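Local coordinates for protein dTDP-glucose 4,6-dehydratase (Klebsiella pneumoniae, PDB 5U4Q) that binds NAD and probably catalyses the dehydration of dTDP-glucose to a 4-keto-6-deoxy sugar nucleotide, as a member of the NAD-dependent epimerase/dehydratase family, at residues F181-G186 / D192-K197. Sequence-based numbering, arbitrary orientation.
Sequences FFTVYG and DMALFK. With NAD (nicotinamide-adenine-dinucleotide), chain C.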
loop_
_atom_site.group_PDB
_atom_site.type_symbol
_atom_site.label_atom_id
_atom_site.label_comp_id
_atom_site.label_asym_id
_atom_site.label_seq_id
_atom_site.Cartn_x
_atom_site.Cartn_y
_atom_site.Cartn_z
ATOM N N PHE A 181 -9.936 11.863 4.007
ATOM C CA PHE A 181 -10.979 12.188 4.973
ATOM C C PHE A 181 -10.410 12.211 6.393
ATOM O O PHE A 181 -9.490 11.471 6.735
ATOM C CB PHE A 181 -12.084 11.139 4.921
ATOM C CG PHE A 181 -12.962 11.215 3.686
ATOM C CD1 PHE A 181 -14.007 12.128 3.603
ATOM C CD2 PHE A 181 -12.750 10.373 2.612
ATOM C CE1 PHE A 181 -14.817 12.186 2.472
ATOM C CE2 PHE A 181 -13.560 10.415 1.495
ATOM C CZ PHE A 181 -14.592 11.331 1.407
ATOM N N PHE A 182 -10.981 13.082 7.219
ATOM C CA PHE A 182 -10.638 13.200 8.632
ATOM C C PHE A 182 -11.778 12.506 9.413
ATOM O O PHE A 182 -11.822 11.279 9.427
ATOM C CB PHE A 182 -10.356 14.682 8.949
ATOM C CG PHE A 182 -9.004 15.119 8.442
ATOM C CD1 PHE A 182 -8.754 15.233 7.080
ATOM C CD2 PHE A 182 -7.952 15.328 9.343
ATOM C CE1 PHE A 182 -7.494 15.577 6.621
ATOM C CE2 PHE A 182 -6.693 15.678 8.899
ATOM C CZ PHE A 182 -6.456 15.788 7.532
ATOM N N THR A 183 -12.679 13.241 10.041
ATOM C CA THR A 183 -13.858 12.624 10.649
ATOM C C THR A 183 -15.114 13.293 10.083
ATOM O O THR A 183 -15.201 14.512 9.987
ATOM C CB THR A 183 -13.791 12.771 12.165
ATOM O OG1 THR A 183 -12.619 12.081 12.630
ATOM C CG2 THR A 183 -15.031 12.190 12.847
ATOM N N VAL A 184 -16.082 12.462 9.712
ATOM C CA VAL A 184 -17.355 12.918 9.163
ATOM C C VAL A 184 -18.451 12.540 10.165
ATOM O O VAL A 184 -18.352 11.530 10.826
ATOM C CB VAL A 184 -17.611 12.292 7.781
ATOM C CG1 VAL A 184 -18.902 12.833 7.179
ATOM C CG2 VAL A 184 -16.421 12.537 6.866
ATOM N N TYR A 185 -19.489 13.366 10.282
ATOM C CA TYR A 185 -20.573 13.087 11.222
ATOM C C TYR A 185 -21.931 13.537 10.679
ATOM O O TYR A 185 -22.026 14.404 9.812
ATOM C CB TYR A 185 -20.299 13.759 12.581
ATOM C CG TYR A 185 -20.574 15.246 12.637
ATOM C CD1 TYR A 185 -19.632 16.177 12.191
ATOM C CD2 TYR A 185 -21.763 15.731 13.191
ATOM C CE1 TYR A 185 -19.894 17.527 12.239
ATOM C CE2 TYR A 185 -22.022 17.078 13.264
ATOM C CZ TYR A 185 -21.085 17.991 12.814
ATOM O OH TYR A 185 -21.340 19.356 12.866
ATOM N N GLY A 186 -22.978 12.927 11.198
ATOM C CA GLY A 186 -24.328 13.335 10.855
ATOM C C GLY A 186 -25.335 12.232 10.768
ATOM O O GLY A 186 -25.043 11.067 11.070
ATOM N N ASP A 192 -19.845 3.434 15.452
ATOM C CA ASP A 192 -18.513 3.347 16.050
ATOM C C ASP A 192 -17.688 4.620 15.972
ATOM O O ASP A 192 -16.527 4.620 16.392
ATOM C CB ASP A 192 -17.702 2.212 15.376
ATOM C CG ASP A 192 -17.453 2.473 13.899
ATOM O OD1 ASP A 192 -18.399 2.954 13.228
ATOM O OD2 ASP A 192 -16.323 2.226 13.407
HETATM N N MSE A 193 -18.269 5.707 15.455
HETATM C CA MSE A 193 -17.518 6.948 15.307
HETATM C C MSE A 193 -18.298 8.194 15.584
HETATM O O MSE A 193 -19.533 8.200 15.578
HETATM C CB MSE A 193 -17.037 7.090 13.856
HETATM C CG MSE A 193 -16.263 5.879 13.379
HETATM SE SE MSE A 193 -15.219 6.262 11.755
HETATM C CE MSE A 193 -13.969 4.754 11.928
ATOM N N ALA A 194 -17.549 9.266 15.845
ATOM C CA ALA A 194 -18.091 10.633 15.941
ATOM C C ALA A 194 -19.256 10.841 16.887
ATOM O O ALA A 194 -19.244 10.286 17.980
ATOM C CB ALA A 194 -18.415 11.107 14.532
ATOM N N LEU A 195 -20.271 11.629 16.498
ATOM C CA LEU A 195 -21.357 11.912 17.419
ATOM C C LEU A 195 -22.175 10.688 17.780
ATOM O O LEU A 195 -22.673 10.554 18.888
ATOM C CB LEU A 195 -22.295 12.955 16.867
ATOM C CG LEU A 195 -21.747 14.328 16.579
ATOM C CD1 LEU A 195 -22.924 15.223 16.253
ATOM C CD2 LEU A 195 -20.992 14.855 17.803
ATOM N N PHE A 196 -22.347 9.782 16.817
ATOM C CA PHE A 196 -23.095 8.558 17.041
ATOM C C PHE A 196 -22.410 7.761 18.173
ATOM O O PHE A 196 -23.071 7.275 19.085
ATOM C CB PHE A 196 -23.120 7.780 15.704
ATOM C CG PHE A 196 -24.239 6.787 15.543
ATOM C CD1 PHE A 196 -24.818 6.099 16.609
ATOM C CD2 PHE A 196 -24.634 6.455 14.257
ATOM C CE1 PHE A 196 -25.825 5.170 16.379
ATOM C CE2 PHE A 196 -25.614 5.513 14.026
ATOM C CZ PHE A 196 -26.196 4.863 15.081
ATOM N N LYS A 197 -21.091 7.652 18.107
ATOM C CA LYS A 197 -20.332 6.950 19.159
ATOM C C LYS A 197 -20.612 7.577 20.521
ATOM O O LYS A 197 -20.922 6.871 21.480
ATOM C CB LYS A 197 -18.838 6.982 18.861
ATOM C CG LYS A 197 -17.965 6.330 19.929
ATOM C CD LYS A 197 -16.501 6.381 19.550
ATOM C CE LYS A 197 -15.657 5.614 20.559
ATOM N NZ LYS A 197 -14.263 5.455 20.068
HETATM P PA NAD C . -19.087 2.637 6.467
HETATM O O1A NAD C . -20.360 3.185 6.986
HETATM O O2A NAD C . -18.438 1.433 7.120
HETATM O O5B NAD C . -19.294 2.357 4.888
HETATM C C5B NAD C . -18.448 1.531 4.097
HETATM C C4B NAD C . -19.317 0.483 3.420
HETATM O O4B NAD C . -18.391 -0.345 2.692
HETATM C C3B NAD C . -20.079 -0.404 4.395
HETATM O O3B NAD C . -21.507 -0.339 4.265
HETATM C C2B NAD C . -19.503 -1.791 4.110
HETATM O O2B NAD C . -20.486 -2.842 4.192
HETATM C C1B NAD C . -18.866 -1.667 2.728
HETATM N N9A NAD C . -17.760 -2.613 2.503
HETATM C C8A NAD C . -16.695 -2.828 3.308
HETATM N N7A NAD C . -15.909 -3.778 2.796
HETATM C C5A NAD C . -16.461 -4.168 1.636
HETATM C C6A NAD C . -16.140 -5.185 0.613
HETATM N N6A NAD C . -15.061 -5.951 0.697
HETATM N N1A NAD C . -16.986 -5.279 -0.413
HETATM C C2A NAD C . -18.094 -4.533 -0.536
HETATM N N3A NAD C . -18.465 -3.608 0.373
HETATM C C4A NAD C . -17.673 -3.408 1.460
HETATM O O3 NAD C . -17.917 3.746 6.474
HETATM P PN NAD C . -17.928 5.244 5.884
HETATM O O1N NAD C . -19.115 5.529 5.060
HETATM O O2N NAD C . -17.526 6.109 7.077
HETATM O O5D NAD C . -16.634 5.137 4.959
HETATM C C5D NAD C . -16.595 5.406 3.561
HETATM C C4D NAD C . -15.128 5.550 3.192
HETATM O O4D NAD C . -14.604 6.776 3.752
HETATM C C3D NAD C . -14.168 4.454 3.641
HETATM O O3D NAD C . -13.243 4.220 2.578
HETATM C C2D NAD C . -13.411 5.054 4.802
HETATM O O2D NAD C . -12.073 4.533 4.946
HETATM C C1D NAD C . -13.391 6.528 4.455
HETATM N N1N NAD C . -13.335 7.392 5.650
HETATM C C2N NAD C . -14.424 7.690 6.396
HETATM C C3N NAD C . -14.333 8.520 7.527
HETATM C C7N NAD C . -15.519 8.901 8.422
HETATM O O7N NAD C . -15.369 9.769 9.295
HETATM N N7N NAD C . -16.722 8.308 8.343
HETATM C C4N NAD C . -13.098 9.006 7.894
HETATM C C5N NAD C . -11.987 8.682 7.128
HETATM C C6N NAD C . -12.114 7.853 6.018
#
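The methyl group of A194 sits at the centre of this contact, pressed against Y185 CB at 3.8 Å, with the methyl CG2 of T183 and the carbonyl O of V184 also against it. Alanine suits the place because the backbones come close here, CA of Y185 and CA of A194 being 5.9 Å apart, and its small methyl fits that close approach near the end of strand 176-185. T183 divides its roles: its methyl, anti to the backbone N, faces A194, whereas OG1 is hydrogen-bonded to R218. Beside A194, L195 CD1 meets CD2 of Y185 at 3.3 Å, a close apolar touch in which the leucine crosses the ring at a slant. Y185 CG stands between its own N and carbonyl carbon (chi1 78°), which turns the ring toward L195; Y222 meets the same ring edge-to-face.

Towards the outer end the fit slackens. D192 and K197 do not touch the strand segment; K197 is exposed, while D192 turns to R190, with which it forms a salt bridge, and to Y39.

V184 points the opposite way from its neighbours, as strand alternation requires, and its side chain packs on the nicotinamide carboxamide and on helix 223-234. Its backbone N donates to O7N of NAD at 2.8 Å, which probably helps to fix the rotation of the carboxamide, while T183 and Y185 pair through their backbones with T221 of the neighbouring strand. F181 CB lies 3.3 Å from C5N of the nicotinamide ring. In this Rossmann-type domain, segment 192-197 thus meets the strand through apolar contact alone, with no hydrogen bond between them, and the polar cost is L195 N, buried here without a partner anywhere in the model.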